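Local coordinates for protein 3-keto-5-aminohexanoate cleavage enzyme (Ralstonia eutropha, PDB 3C6C) that probably cleaves 3-keto-5-aminohexanoate or a related beta-keto acid with the help of a metal ion bound in a TIM-barrel active site, at residues Glu123-His135 and Leu163-Phe176. Numbering follows the deposited sequence. Where two conformers were deposited one is given.
Sequences ESDVVPVAERVKH and LNTTRTLRAMARRF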
ATOM      1  N   GLU A 123     -30.967  29.924   4.307  1.00 30.39           N
ATOM      2  CA  GLU A 123     -29.710  30.220   3.593  1.00 29.67           C
ATOM      3  C   GLU A 123     -29.240  29.031   2.758  1.00 30.34           C
ATOM      4  O   GLU A 123     -28.229  29.113   2.062  1.00 28.54           O
ATOM      5  CB  GLU A 123     -28.585  30.652   4.545  1.00 31.07           C
ATOM      6  CG  GLU A 123     -28.752  32.082   5.091  1.00 32.68           C
ATOM      7  N   SER A 124     -29.970  27.924   2.861  1.00 28.64           N
ATOM      8  CA  SER A 124     -29.638  26.717   2.096  1.00 28.49           C
ATOM      9  C   SER A 124     -29.878  27.031   0.626  1.00 28.88           C
ATOM     10  O   SER A 124     -30.698  27.888   0.286  1.00 29.57           O
ATOM     11  CB  SER A 124     -30.478  25.505   2.541  1.00 28.00           C
ATOM     12  OG  SER A 124     -30.284  25.179   3.926  1.00 26.26           O
ATOM     13  N   ASP A 125     -29.135  26.360  -0.244  1.00 29.55           N
ATOM     14  CA  ASP A 125     -29.370  26.443  -1.694  1.00 29.09           C
ATOM     15  C   ASP A 125     -29.362  25.054  -2.287  1.00 29.84           C
ATOM     16  O   ASP A 125     -28.361  24.588  -2.848  1.00 29.65           O
ATOM     17  CB  ASP A 125     -28.306  27.353  -2.362  1.00 31.29           C
ATOM     18  CG  ASP A 125     -28.610  27.674  -3.840  1.00 33.13           C
ATOM     19  OD1 ASP A 125     -29.790  27.623  -4.261  1.00 33.49           O
ATOM     20  OD2 ASP A 125     -27.650  27.997  -4.586  1.00 32.11           O
ATOM     21  N   VAL A 126     -30.500  24.388  -2.139  1.00 27.12           N
ATOM     22  CA  VAL A 126     -30.693  23.056  -2.696  1.00 26.82           C
ATOM     23  C   VAL A 126     -31.752  23.170  -3.770  1.00 27.97           C
ATOM     24  O   VAL A 126     -32.926  23.377  -3.479  1.00 27.79           O
ATOM     25  CB  VAL A 126     -31.125  22.029  -1.605  1.00 26.60           C
ATOM     26  CG1 VAL A 126     -31.416  20.657  -2.226  1.00 23.96           C
ATOM     27  CG2 VAL A 126     -30.033  21.904  -0.537  1.00 24.96           C
ATOM     28  N   VAL A 127     -31.339  23.033  -5.016  1.00 27.72           N
ATOM     29  CA  VAL A 127     -32.254  23.297  -6.112  1.00 28.58           C
ATOM     30  C   VAL A 127     -32.361  22.148  -7.096  1.00 28.61           C
ATOM     31  O   VAL A 127     -31.492  21.282  -7.182  1.00 25.22           O
ATOM     32  CB  VAL A 127     -31.907  24.614  -6.840  1.00 32.25           C
ATOM     33  CG1 VAL A 127     -31.988  25.800  -5.864  1.00 39.29           C
ATOM     34  CG2 VAL A 127     -30.553  24.559  -7.456  1.00 26.19           C
ATOM     35  N   PRO A 128     -33.458  22.118  -7.836  1.00 24.92           N
ATOM     36  CA  PRO A 128     -33.697  20.993  -8.720  1.00 25.26           C
ATOM     37  C   PRO A 128     -32.761  20.916  -9.899  1.00 25.06           C
ATOM     38  O   PRO A 128     -32.118  21.904 -10.275  1.00 24.99           O
ATOM     39  CB  PRO A 128     -35.142  21.223  -9.205  1.00 24.84           C
ATOM     40  CG  PRO A 128     -35.735  22.103  -8.193  1.00 26.15           C
ATOM     41  CD  PRO A 128     -34.638  22.995  -7.724  1.00 27.62           C
ATOM     42  N   VAL A 129     -32.729  19.719 -10.468  1.00 24.68           N
ATOM     43  CA  VAL A 129     -31.856  19.411 -11.608  1.00 25.27           C
ATOM     44  C   VAL A 129     -32.006  20.442 -12.724  1.00 23.66           C
ATOM     45  O   VAL A 129     -31.028  20.961 -13.260  1.00 23.87           O
ATOM     46  CB  VAL A 129     -32.117  17.982 -12.147  1.00 26.00           C
ATOM     47  CG1 VAL A 129     -31.521  17.802 -13.542  1.00 23.66           C
ATOM     48  CG2 VAL A 129     -31.560  16.957 -11.154  1.00 27.85           C
ATOM     49  N   ALA A 130     -33.248  20.771 -13.043  1.00 25.31           N
ATOM     50  CA  ALA A 130     -33.514  21.604 -14.221  1.00 24.80           C
ATOM     51  C   ALA A 130     -32.860  22.972 -14.034  1.00 25.98           C
ATOM     52  O   ALA A 130     -32.335  23.587 -14.980  1.00 27.39           O
ATOM     53  CB  ALA A 130     -35.001  21.766 -14.458  1.00 23.49           C
ATOM     54  N   GLU A 131     -32.884  23.450 -12.800  1.00 24.68           N
ATOM     55  CA  GLU A 131     -32.270  24.752 -12.534  1.00 25.36           C
ATOM     56  C   GLU A 131     -30.751  24.608 -12.467  1.00 25.74           C
ATOM     57  O   GLU A 131     -30.002  25.454 -12.948  1.00 24.14           O
ATOM     58  CB  GLU A 131     -32.787  25.391 -11.254  1.00 28.06           C
ATOM     59  CG  GLU A 131     -32.575  26.895 -11.315  1.00 37.60           C
ATOM     60  CD  GLU A 131     -32.908  27.609 -10.030  1.00 44.57           C
ATOM     61  OE1 GLU A 131     -33.676  27.068  -9.194  1.00 47.80           O
ATOM     62  OE2 GLU A 131     -32.385  28.725  -9.870  1.00 47.05           O
ATOM     63  N   ARG A 132     -30.310  23.504 -11.900  1.00 25.78           N
ATOM     64  CA  ARG A 132     -28.861  23.278 -11.740  1.00 26.51           C
ATOM     65  C   ARG A 132     -28.144  23.285 -13.083  1.00 26.76           C
ATOM     66  O   ARG A 132     -26.975  23.673 -13.182  1.00 27.26           O
ATOM     67  CB  ARG A 132     -28.574  21.956 -11.036  1.00 26.11           C
ATOM     68  CG  ARG A 132     -28.810  21.983  -9.556  1.00 31.20           C
ATOM     69  CD  ARG A 132     -28.299  20.699  -8.985  1.00 40.80           C
ATOM     70  NE  ARG A 132     -28.817  20.374  -7.663  1.00 44.32           N
ATOM     71  CZ  ARG A 132     -28.277  19.426  -6.905  1.00 48.27           C
ATOM     72  NH1 ARG A 132     -27.225  18.758  -7.384  1.00 36.24           N
ATOM     73  NH2 ARG A 132     -28.771  19.147  -5.696  1.00 49.50           N
ATOM     74  N   VAL A 133     -28.845  22.871 -14.126  1.00 24.53           N
ATOM     75  CA  VAL A 133     -28.164  22.619 -15.407  1.00 24.29           C
ATOM     76  C   VAL A 133     -28.414  23.746 -16.408  1.00 24.47           C
ATOM     77  O   VAL A 133     -27.965  23.697 -17.561  1.00 23.61           O
ATOM     78  CB  VAL A 133     -28.526  21.230 -16.030  1.00 25.29           C
ATOM     79  CG1 VAL A 133     -28.151  20.043 -15.067  1.00 23.69           C
ATOM     80  CG2 VAL A 133     -29.983  21.183 -16.470  1.00 23.23           C
ATOM     81  N   LYS A 134     -29.130  24.771 -15.958  1.00 24.13           N
ATOM     82  CA  LYS A 134     -29.523  25.878 -16.865  1.00 23.56           C
ATOM     83  C   LYS A 134     -28.302  26.507 -17.586  1.00 23.00           C
ATOM     84  O   LYS A 134     -28.286  26.703 -18.796  1.00 21.74           O
ATOM     85  CB  LYS A 134     -30.337  26.938 -16.097  1.00 25.59           C
ATOM     86  CG  LYS A 134     -30.611  28.191 -16.859  1.00 33.47           C
ATOM     87  CD  LYS A 134     -31.260  27.902 -18.210  1.00 41.03           C
ATOM     88  CE  LYS A 134     -31.723  29.209 -18.918  1.00 43.57           C
ATOM     89  NZ  LYS A 134     -30.951  30.438 -18.503  1.00 41.38           N
ATOM     90  N   HIS A 135     -27.259  26.784 -16.821  1.00 20.24           N
ATOM     91  CA  HIS A 135     -26.047  27.400 -17.391  1.00 19.11           C
ATOM     92  C   HIS A 135     -25.358  26.490 -18.393  1.00 20.56           C
ATOM     93  O   HIS A 135     -24.752  26.945 -19.361  1.00 20.09           O
ATOM     94  CB  HIS A 135     -25.083  27.888 -16.305  1.00 19.80           C
ATOM     95  CG  HIS A 135     -24.461  26.797 -15.499  1.00 20.87           C
ATOM     96  ND1 HIS A 135     -25.196  25.927 -14.716  1.00 20.19           N
ATOM     97  CD2 HIS A 135     -23.162  26.442 -15.341  1.00 20.62           C
ATOM     98  CE1 HIS A 135     -24.373  25.087 -14.119  1.00 22.78           C
ATOM     99  NE2 HIS A 135     -23.135  25.378 -14.478  1.00 19.70           N
ATOM    100  N   LEU A 163     -25.411  18.027  -0.328  1.00 24.96           N
ATOM    101  CA  LEU A 163     -26.533  17.106  -0.582  1.00 24.75           C
ATOM    102  C   LEU A 163     -26.766  16.845  -2.057  1.00 25.75           C
ATOM    103  O   LEU A 163     -27.408  17.631  -2.787  1.00 26.88           O
ATOM    104  CB  LEU A 163     -27.823  17.616   0.085  1.00 25.09           C
ATOM    105  CG  LEU A 163     -29.019  16.670  -0.001  1.00 26.56           C
ATOM    106  CD1 LEU A 163     -28.794  15.467   0.895  1.00 24.51           C
ATOM    107  CD2 LEU A 163     -30.323  17.412   0.352  1.00 22.65           C
ATOM    108  N   ASN A 164     -26.177  15.739  -2.476  1.00 23.49           N
ATOM    109  CA  ASN A 164     -26.332  15.218  -3.829  0.50 23.25           C
ATOM    110  C   ASN A 164     -26.777  13.761  -3.798  1.00 23.93           C
ATOM    111  O   ASN A 164     -25.955  12.839  -3.765  1.00 22.13           O
ATOM    112  CB  ASN A 164     -25.017  15.360  -4.597  0.50 22.09           C
ATOM    113  CG  ASN A 164     -24.621  16.805  -4.802  0.50 24.70           C
ATOM    114  OD1 ASN A 164     -25.222  17.526  -5.600  0.50 22.43           O
ATOM    115  ND2 ASN A 164     -23.608  17.232  -4.085  0.50 16.51           N
ATOM    116  N   THR A 165     -28.092  13.577  -3.808  1.00 23.13           N
ATOM    117  CA  THR A 165     -28.699  12.247  -3.723  1.00 23.53           C
ATOM    118  C   THR A 165     -28.330  11.477  -4.970  1.00 24.42           C
ATOM    119  O   THR A 165     -28.093  12.057  -6.018  1.00 22.94           O
ATOM    120  CB  THR A 165     -30.242  12.317  -3.594  1.00 25.16           C
ATOM    121  OG1 THR A 165     -30.769  12.952  -4.762  1.00 25.71           O
ATOM    122  CG2 THR A 165     -30.669  13.125  -2.357  1.00 22.66           C
ATOM    123  N   THR A 166     -28.251  10.166  -4.846  1.00 23.93           N
ATOM    124  CA  THR A 166     -27.883   9.333  -5.992  1.00 24.25           C
ATOM    125  C   THR A 166     -28.944   9.503  -7.094  1.00 23.90           C
ATOM    126  O   THR A 166     -28.680   9.375  -8.297  1.00 20.86           O
ATOM    127  CB  THR A 166     -27.683   7.850  -5.590  1.00 25.50           C
ATOM    128  OG1 THR A 166     -28.857   7.369  -4.921  1.00 23.40           O
ATOM    129  CG2 THR A 166     -26.432   7.693  -4.665  1.00 24.08           C
ATOM    130  N   ARG A 167     -30.146   9.850  -6.652  1.00 24.38           N
ATOM    131  CA  ARG A 167     -31.279  10.069  -7.564  1.00 21.85           C
ATOM    132  C   ARG A 167     -31.016  11.305  -8.429  1.00 21.83           C
ATOM    133  O   ARG A 167     -31.150  11.314  -9.669  1.00 21.45           O
ATOM    134  CB  ARG A 167     -32.559  10.269  -6.743  1.00 23.83           C
ATOM    135  CG  ARG A 167     -33.809  10.531  -7.546  1.00 24.49           C
ATOM    136  CD  ARG A 167     -35.041  10.621  -6.616  1.00 25.46           C
ATOM    137  NE  ARG A 167     -34.889  11.686  -5.625  1.00 19.87           N
ATOM    138  CZ  ARG A 167     -35.316  11.619  -4.368  1.00 27.84           C
ATOM    139  NH1 ARG A 167     -35.923  10.526  -3.930  1.00 26.57           N
ATOM    140  NH2 ARG A 167     -35.108  12.637  -3.539  1.00 26.54           N
ATOM    141  N   THR A 168     -30.632  12.358  -7.739  1.00 19.75           N
ATOM    142  CA  THR A 168     -30.251  13.611  -8.405  1.00 20.85           C
ATOM    143  C   THR A 168     -29.020  13.463  -9.290  1.00 20.67           C
ATOM    144  O   THR A 168     -28.962  14.012 -10.384  1.00 20.33           O
ATOM    145  CB  THR A 168     -30.096  14.753  -7.395  1.00 21.97           C
ATOM    146  OG1 THR A 168     -31.413  15.097  -6.954  1.00 23.40           O
ATOM    147  CG2 THR A 168     -29.409  16.000  -8.009  1.00 19.63           C
ATOM    148  N   LEU A 169     -28.050  12.688  -8.821  1.00 20.07           N
ATOM    149  CA  LEU A 169     -26.815  12.480  -9.580  1.00 22.96           C
ATOM    150  C   LEU A 169     -27.091  11.697 -10.867  1.00 23.46           C
ATOM    151  O   LEU A 169     -26.517  11.976 -11.945  1.00 21.94           O
ATOM    152  CB  LEU A 169     -25.751  11.773  -8.723  1.00 22.48           C
ATOM    153  CG  LEU A 169     -25.160  12.622  -7.587  1.00 20.67           C
ATOM    154  CD1 LEU A 169     -24.260  11.740  -6.706  1.00 17.63           C
ATOM    155  CD2 LEU A 169     -24.429  13.862  -8.120  1.00 19.88           C
ATOM    156  N   ARG A 170     -27.987  10.721 -10.759  1.00 22.40           N
ATOM    157  CA  ARG A 170     -28.366   9.943 -11.937  1.00 23.13           C
ATOM    158  C   ARG A 170     -29.035  10.849 -12.978  1.00 23.36           C
ATOM    159  O   ARG A 170     -28.782  10.742 -14.177  1.00 25.19           O
ATOM    160  CB  ARG A 170     -29.293   8.769 -11.576  1.00 22.59           C
ATOM    161  CG  ARG A 170     -28.564   7.646 -10.933  1.00 21.25           C
ATOM    162  CD  ARG A 170     -29.524   6.627 -10.391  1.00 25.89           C
ATOM    163  NE  ARG A 170     -28.826   5.390 -10.058  1.00 24.90           N
ATOM    164  CZ  ARG A 170     -28.691   4.916  -8.823  1.00 24.44           C
ATOM    165  NH1 ARG A 170     -29.255   5.548  -7.794  1.00 28.18           N
ATOM    166  NH2 ARG A 170     -28.018   3.796  -8.632  1.00 23.55           N
ATOM    167  N   ALA A 171     -29.895  11.738 -12.497  1.00 23.10           N
ATOM    168  CA  ALA A 171     -30.647  12.638 -13.394  1.00 22.40           C
ATOM    169  C   ALA A 171     -29.706  13.636 -14.078  1.00 21.15           C
ATOM    170  O   ALA A 171     -29.835  13.916 -15.292  1.00 21.71           O
ATOM    171  CB  ALA A 171     -31.756  13.355 -12.644  1.00 20.33           C
HETATM  172  N   MSE A 172     -28.737  14.119 -13.305  1.00 20.75           N
HETATM  173  CA  MSE A 172     -27.707  15.068 -13.780  0.50 21.09           C
HETATM  174  C   MSE A 172     -26.862  14.432 -14.865  1.00 20.78           C
HETATM  175  O   MSE A 172     -26.605  15.010 -15.917  1.00 20.22           O
HETATM  176  CB  MSE A 172     -26.753  15.471 -12.645  0.50 22.08           C
HETATM  177  CG  MSE A 172     -27.368  16.330 -11.537  0.50 23.01           C
HETATM  178 SE   MSE A 172     -27.925  18.082 -12.163  0.38 25.59          SE
HETATM  179  CE  MSE A 172     -26.207  18.965 -12.196  0.50 24.89           C
ATOM    180  N   ALA A 173     -26.425  13.222 -14.566  1.00 19.33           N
ATOM    181  CA  ALA A 173     -25.576  12.457 -15.481  1.00 19.88           C
ATOM    182  C   ALA A 173     -26.300  12.314 -16.811  1.00 21.28           C
ATOM    183  O   ALA A 173     -25.727  12.519 -17.886  1.00 20.21           O
ATOM    184  CB  ALA A 173     -25.218  11.065 -14.901  1.00 18.49           C
ATOM    185  N   ARG A 174     -27.578  11.965 -16.714  1.00 21.39           N
ATOM    186  CA  ARG A 174     -28.428  11.811 -17.915  1.00 22.54           C
ATOM    187  C   ARG A 174     -28.556  13.116 -18.713  1.00 21.23           C
ATOM    188  O   ARG A 174     -28.454  13.113 -19.953  1.00 21.14           O
ATOM    189  CB  ARG A 174     -29.807  11.227 -17.579  1.00 22.11           C
ATOM    190  CG  ARG A 174     -30.546  10.804 -18.835  1.00 31.98           C
ATOM    191  CD  ARG A 174     -31.872  10.100 -18.538  1.00 45.04           C
ATOM    192  NE  ARG A 174     -31.743   8.848 -17.775  1.00 53.14           N
ATOM    193  CZ  ARG A 174     -31.626   7.638 -18.322  1.00 58.02           C
ATOM    194  NH1 ARG A 174     -31.597   7.501 -19.645  1.00 62.61           N
ATOM    195  NH2 ARG A 174     -31.524   6.561 -17.551  1.00 60.68           N
ATOM    196  N   ARG A 175     -28.722  14.231 -18.003  1.00 19.56           N
ATOM    197  CA  ARG A 175     -28.818  15.535 -18.657  1.00 21.85           C
ATOM    198  C   ARG A 175     -27.528  15.868 -19.403  1.00 22.81           C
ATOM    199  O   ARG A 175     -27.553  16.390 -20.529  1.00 19.48           O
ATOM    200  CB  ARG A 175     -29.195  16.668 -17.688  1.00 23.27           C
ATOM    201  CG  ARG A 175     -30.658  16.678 -17.337  1.00 32.16           C
ATOM    202  CD  ARG A 175     -31.525  16.875 -18.612  1.00 28.07           C
ATOM    203  NE  ARG A 175     -31.508  18.257 -19.116  1.00 29.36           N
ATOM    204  CZ  ARG A 175     -31.445  18.584 -20.397  1.00 26.04           C
ATOM    205  NH1 ARG A 175     -31.368  17.651 -21.335  1.00 32.05           N
ATOM    206  NH2 ARG A 175     -31.463  19.853 -20.745  1.00 29.62           N
ATOM    207  N   PHE A 176     -26.400  15.544 -18.783  1.00 21.01           N
ATOM    208  CA  PHE A 176     -25.099  15.828 -19.396  1.00 20.36           C
ATOM    209  C   PHE A 176     -24.984  15.025 -20.686  1.00 20.57           C
ATOM    210  O   PHE A 176     -24.495  15.521 -21.701  1.00 19.98           O
ATOM    211  CB  PHE A 176     -23.910  15.436 -18.488  1.00 19.89           C
ATOM    212  CG  PHE A 176     -23.626  16.395 -17.324  1.00 17.75           C
ATOM    213  CD1 PHE A 176     -24.621  17.079 -16.640  1.00 20.28           C
ATOM    214  CD2 PHE A 176     -22.322  16.536 -16.881  1.00 22.37           C
ATOM    215  CE1 PHE A 176     -24.309  17.926 -15.566  1.00 20.92           C
ATOM    216  CE2 PHE A 176     -22.014  17.361 -15.815  1.00 19.17           C
ATOM    217  CZ  PHE A 176     -23.002  18.038 -15.143  1.00 20.17           C
TER
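Arg132 runs extended from CG to NE (chi2 -172°, chi3 -161°), an extension that brings its guanidinium to Asn164 and the first turn of helix 166-179, whereas Met172, a selenomethionine, is bent at chi2 and chi3 and, in the conformer given, turns SE and CE toward Val129, Arg132 and Val133. The guanidinium offers several N-H groups, which suits a junction of loops: NE donates to the carbonyl of Val127 in its own segment, 2.9 Å from NE to O, and NH1 reaches OD1 of the Asn164 conformer given at 3.0 Å. This second bond runs nearly in line with the amide C=O, but OD1 lies 22° out of the guanidinium plane. An amide both accepts and donates: while OD1 takes the arginine, ND2 donates to Thr149 O. Thr168 lays CG2 over one guanidinium face, offset toward the rim, while its OG1 bonds to Glu117 of the second subunit. In this TIM-barrel protein the contact ties the short helix 129-132, which follows strand 125-126, outermost within this chain in a small antiparallel sheet, to the barrel helix 166-179. Val129, compact and branched, is the knob in a hole formed by Thr168, Ala171, Met172 and Arg175; its CG2 meets the small Ala171 CB at 3.9 Å. One turn on, Val133 CG1 approaches Met172 SE and the edge of the Phe176 ring. Arg175 lends its aliphatic CG to Val129 and sends its charge to Glu137 and Glu178.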